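Local coordinates for hypothetical conserved protein TTC0263 (Thermus thermophilus, PDB 2PL2) that is of unknown function but belongs to the tetratricopeptide repeat proteins, all-helical repeat scaffolds that commonly mediate protein-protein interactions, at residues L120-G125 against P151-A156. Residues are numbered along the deposited sequence; the frame is centred on the assembly and turned at random.
Sequences LHLQRG and PEIRSA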
ATOM      1  N   LEU A 120      15.542  -0.700 -13.746  1.00 31.37           N
ATOM      2  CA  LEU A 120      15.888  -2.120 -13.702  1.00 32.91           C
ATOM      3  C   LEU A 120      16.902  -2.411 -12.620  1.00 32.52           C
ATOM      4  O   LEU A 120      16.689  -3.280 -11.775  1.00 34.50           O
ATOM      5  CB  LEU A 120      16.450  -2.600 -15.046  1.00 37.47           C
ATOM      6  CG  LEU A 120      15.535  -2.629 -16.268  1.00 39.83           C
ATOM      7  CD1 LEU A 120      16.280  -3.264 -17.434  1.00 40.73           C
ATOM      8  CD2 LEU A 120      14.286  -3.432 -15.953  1.00 42.77           C
ATOM      9  N   HIS A 121      18.016  -1.689 -12.657  1.00 30.71           N
ATOM     10  CA  HIS A 121      19.073  -1.866 -11.673  1.00 29.54           C
ATOM     11  C   HIS A 121      18.561  -1.572 -10.265  1.00 28.61           C
ATOM     12  O   HIS A 121      19.008  -2.170  -9.289  1.00 27.11           O
ATOM     13  CB  HIS A 121      20.260  -0.972 -12.042  1.00 30.21           C
ATOM     14  CG  HIS A 121      20.941  -1.382 -13.312  1.00 28.43           C
ATOM     15  ND1 HIS A 121      21.725  -2.521 -13.406  1.00 27.69           N
ATOM     16  CD2 HIS A 121      20.916  -0.848 -14.552  1.00 26.39           C
ATOM     17  CE1 HIS A 121      22.144  -2.665 -14.644  1.00 27.31           C
ATOM     18  NE2 HIS A 121      21.666  -1.658 -15.367  1.00 28.24           N
ATOM     19  N   LEU A 122      17.604  -0.659 -10.172  1.00 28.58           N
ATOM     20  CA  LEU A 122      17.008  -0.322  -8.893  1.00 29.38           C
ATOM     21  C   LEU A 122      16.231  -1.533  -8.402  1.00 30.64           C
ATOM     22  O   LEU A 122      16.409  -1.986  -7.260  1.00 29.48           O
ATOM     23  CB  LEU A 122      16.065   0.880  -9.035  1.00 29.24           C
ATOM     24  CG  LEU A 122      15.215   1.150  -7.779  1.00 30.20           C
ATOM     25  CD1 LEU A 122      16.137   1.268  -6.556  1.00 29.71           C
ATOM     26  CD2 LEU A 122      14.347   2.393  -7.959  1.00 28.72           C
ATOM     27  N   GLN A 123      15.372  -2.059  -9.277  1.00 33.14           N
ATOM     28  CA  GLN A 123      14.569  -3.231  -8.950  1.00 34.72           C
ATOM     29  C   GLN A 123      15.461  -4.430  -8.673  1.00 34.71           C
ATOM     30  O   GLN A 123      15.211  -5.199  -7.748  1.00 34.32           O
ATOM     31  CB  GLN A 123      13.620  -3.574 -10.099  1.00 38.04           C
ATOM     32  CG  GLN A 123      12.176  -3.157  -9.868  1.00 43.67           C
ATOM     33  CD  GLN A 123      11.595  -3.741  -8.592  1.00 45.01           C
ATOM     34  OE1 GLN A 123      11.683  -4.944  -8.356  1.00 46.64           O
ATOM     35  NE2 GLN A 123      10.991  -2.889  -7.767  1.00 45.31           N
ATOM     36  N   ARG A 124      16.502  -4.596  -9.476  1.00 34.49           N
ATOM     37  CA  ARG A 124      17.394  -5.720  -9.282  1.00 36.48           C
ATOM     38  C   ARG A 124      18.009  -5.649  -7.893  1.00 36.17           C
ATOM     39  O   ARG A 124      18.137  -6.671  -7.218  1.00 38.83           O
ATOM     40  CB  ARG A 124      18.487  -5.730 -10.355  1.00 39.19           C
ATOM     41  CG  ARG A 124      19.243  -7.050 -10.456  1.00 41.07           C
ATOM     42  CD  ARG A 124      20.239  -7.044 -11.617  1.00 46.11           C
ATOM     43  NE  ARG A 124      21.317  -6.070 -11.425  1.00 48.58           N
ATOM     44  CZ  ARG A 124      22.241  -5.799 -12.341  1.00 48.80           C
ATOM     45  NH1 ARG A 124      22.212  -6.431 -13.508  1.00 48.57           N
ATOM     46  NH2 ARG A 124      23.185  -4.900 -12.099  1.00 47.45           N
ATOM     47  N   GLY A 125      18.378  -4.447  -7.457  1.00 35.15           N
ATOM     48  CA  GLY A 125      18.969  -4.290  -6.136  1.00 35.38           C
ATOM     49  C   GLY A 125      17.973  -4.588  -5.029  1.00 35.48           C
ATOM     50  O   GLY A 125      18.295  -5.239  -4.037  1.00 35.88           O
ATOM     51  N   PRO A 151      16.660  11.119  -5.724  1.00 24.78           N
ATOM     52  CA  PRO A 151      16.273  10.929  -4.323  1.00 23.98           C
ATOM     53  C   PRO A 151      15.724   9.531  -4.077  1.00 22.27           C
ATOM     54  O   PRO A 151      16.061   8.892  -3.067  1.00 18.67           O
ATOM     55  CB  PRO A 151      15.230  12.027  -4.097  1.00 24.86           C
ATOM     56  CG  PRO A 151      15.685  13.121  -5.026  1.00 25.10           C
ATOM     57  CD  PRO A 151      16.057  12.343  -6.278  1.00 24.47           C
ATOM     58  N   GLU A 152      14.885   9.057  -5.001  1.00 22.62           N
ATOM     59  CA  GLU A 152      14.309   7.723  -4.881  1.00 22.73           C
ATOM     60  C   GLU A 152      15.396   6.659  -4.750  1.00 23.80           C
ATOM     61  O   GLU A 152      15.284   5.760  -3.914  1.00 26.60           O
ATOM     62  CB  GLU A 152      13.415   7.408  -6.085  1.00 24.69           C
ATOM     63  CG  GLU A 152      12.930   5.949  -6.133  1.00 26.75           C
ATOM     64  CD  GLU A 152      12.054   5.645  -7.334  1.00 27.87           C
ATOM     65  OE1 GLU A 152      12.393   6.076  -8.457  1.00 28.96           O
ATOM     66  OE2 GLU A 152      11.018   4.962  -7.166  1.00 31.74           O
ATOM     67  N   ILE A 153      16.455   6.748  -5.552  1.00 22.46           N
ATOM     68  CA  ILE A 153      17.495   5.736  -5.445  1.00 23.24           C
ATOM     69  C   ILE A 153      18.360   5.951  -4.209  1.00 23.77           C
ATOM     70  O   ILE A 153      18.715   4.977  -3.535  1.00 24.56           O
ATOM     71  CB  ILE A 153      18.398   5.677  -6.719  1.00 24.64           C
ATOM     72  CG1 ILE A 153      17.546   5.589  -8.005  1.00 25.47           C
ATOM     73  CG2 ILE A 153      19.327   4.463  -6.629  1.00 20.57           C
ATOM     74  CD1 ILE A 153      16.822   4.235  -8.136  1.00 37.29           C
ATOM     75  N   ARG A 154      18.706   7.204  -3.897  1.00 25.90           N
ATOM     76  CA  ARG A 154      19.503   7.454  -2.691  1.00 26.61           C
ATOM     77  C   ARG A 154      18.765   6.814  -1.507  1.00 24.35           C
ATOM     78  O   ARG A 154      19.405   6.263  -0.612  1.00 22.47           O
ATOM     79  CB  ARG A 154      19.682   8.952  -2.401  1.00 28.91           C
ATOM     80  CG  ARG A 154      20.042   9.859  -3.577  1.00 33.12           C
ATOM     81  CD  ARG A 154      21.388   9.593  -4.256  1.00 34.21           C
ATOM     82  NE  ARG A 154      22.457   9.220  -3.337  1.00 34.24           N
ATOM     83  CZ  ARG A 154      23.725   9.600  -3.459  1.00 32.39           C
ATOM     84  NH1 ARG A 154      24.104  10.392  -4.451  1.00 28.88           N
ATOM     85  NH2 ARG A 154      24.625   9.133  -2.612  1.00 28.33           N
ATOM     86  N   SER A 155      17.427   6.874  -1.520  1.00 23.27           N
ATOM     87  CA  SER A 155      16.607   6.284  -0.442  1.00 24.76           C
ATOM     88  C   SER A 155      16.705   4.758  -0.375  1.00 22.62           C
ATOM     89  O   SER A 155      16.792   4.175   0.703  1.00 20.79           O
ATOM     90  CB  SER A 155      15.140   6.652  -0.612  1.00 27.26           C
ATOM     91  OG  SER A 155      15.011   7.997  -1.001  1.00 31.84           O
ATOM     92  N   ALA A 156      16.669   4.103  -1.531  1.00 22.61           N
ATOM     93  CA  ALA A 156      16.781   2.647  -1.555  1.00 21.73           C
ATOM     94  C   ALA A 156      18.132   2.284  -0.952  1.00 21.27           C
ATOM     95  O   ALA A 156      18.230   1.399  -0.078  1.00 20.72           O
ATOM     96  CB  ALA A 156      16.680   2.134  -2.978  1.00 18.73           C
TER
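Leu-122 carries one whole side of this contact, its isobutyl group reaching across to Glu-152, Ile-153 and Ala-156 on the facing helix. Its CG lies anti to the backbone N (chi1 170°), and the fork that follows spreads two methyls over different neighbours. CD1 is directed down the partner helix and meets the CB of Ala-156 at 3.7 Å. CD2 turns the other way, to the start of that helix, where it lies 4.0 Å from CD of Glu-152; the two side chains run nearly perpendicular there, the leucine methyl resting against the carboxylate carbon at the end of an extended chain. Ile-153 follows Glu-152 in sequence, and its side chain meets that of Leu-122 at an oblique angle. Its CG1 branch stands anti to the carbonyl carbon, and chi2 of -69° then places CD1 against the leucine, though its exact position is doubtful because it is modelled too close to CD2 of Leu-122. The join is van der Waals packing, mostly apolar, with no hydrogen bond across it; the carboxylate of Glu-152, an exposed residue, lies at its margin. The backbones stay well apart, the local axes 11.1 Å from each other and only 19° from parallel, and side chains alone bridge the gap. Leu-141 of helix 134-147 also touches Leu-122, tying in the helix that lies between the two in sequence. Helices 118-130 and 151-164, near-parallel and separated in sequence by one intervening helix, show the stacking typical of the tetratricopeptide repeat superhelix, in which helices two apart in the chain run side by side.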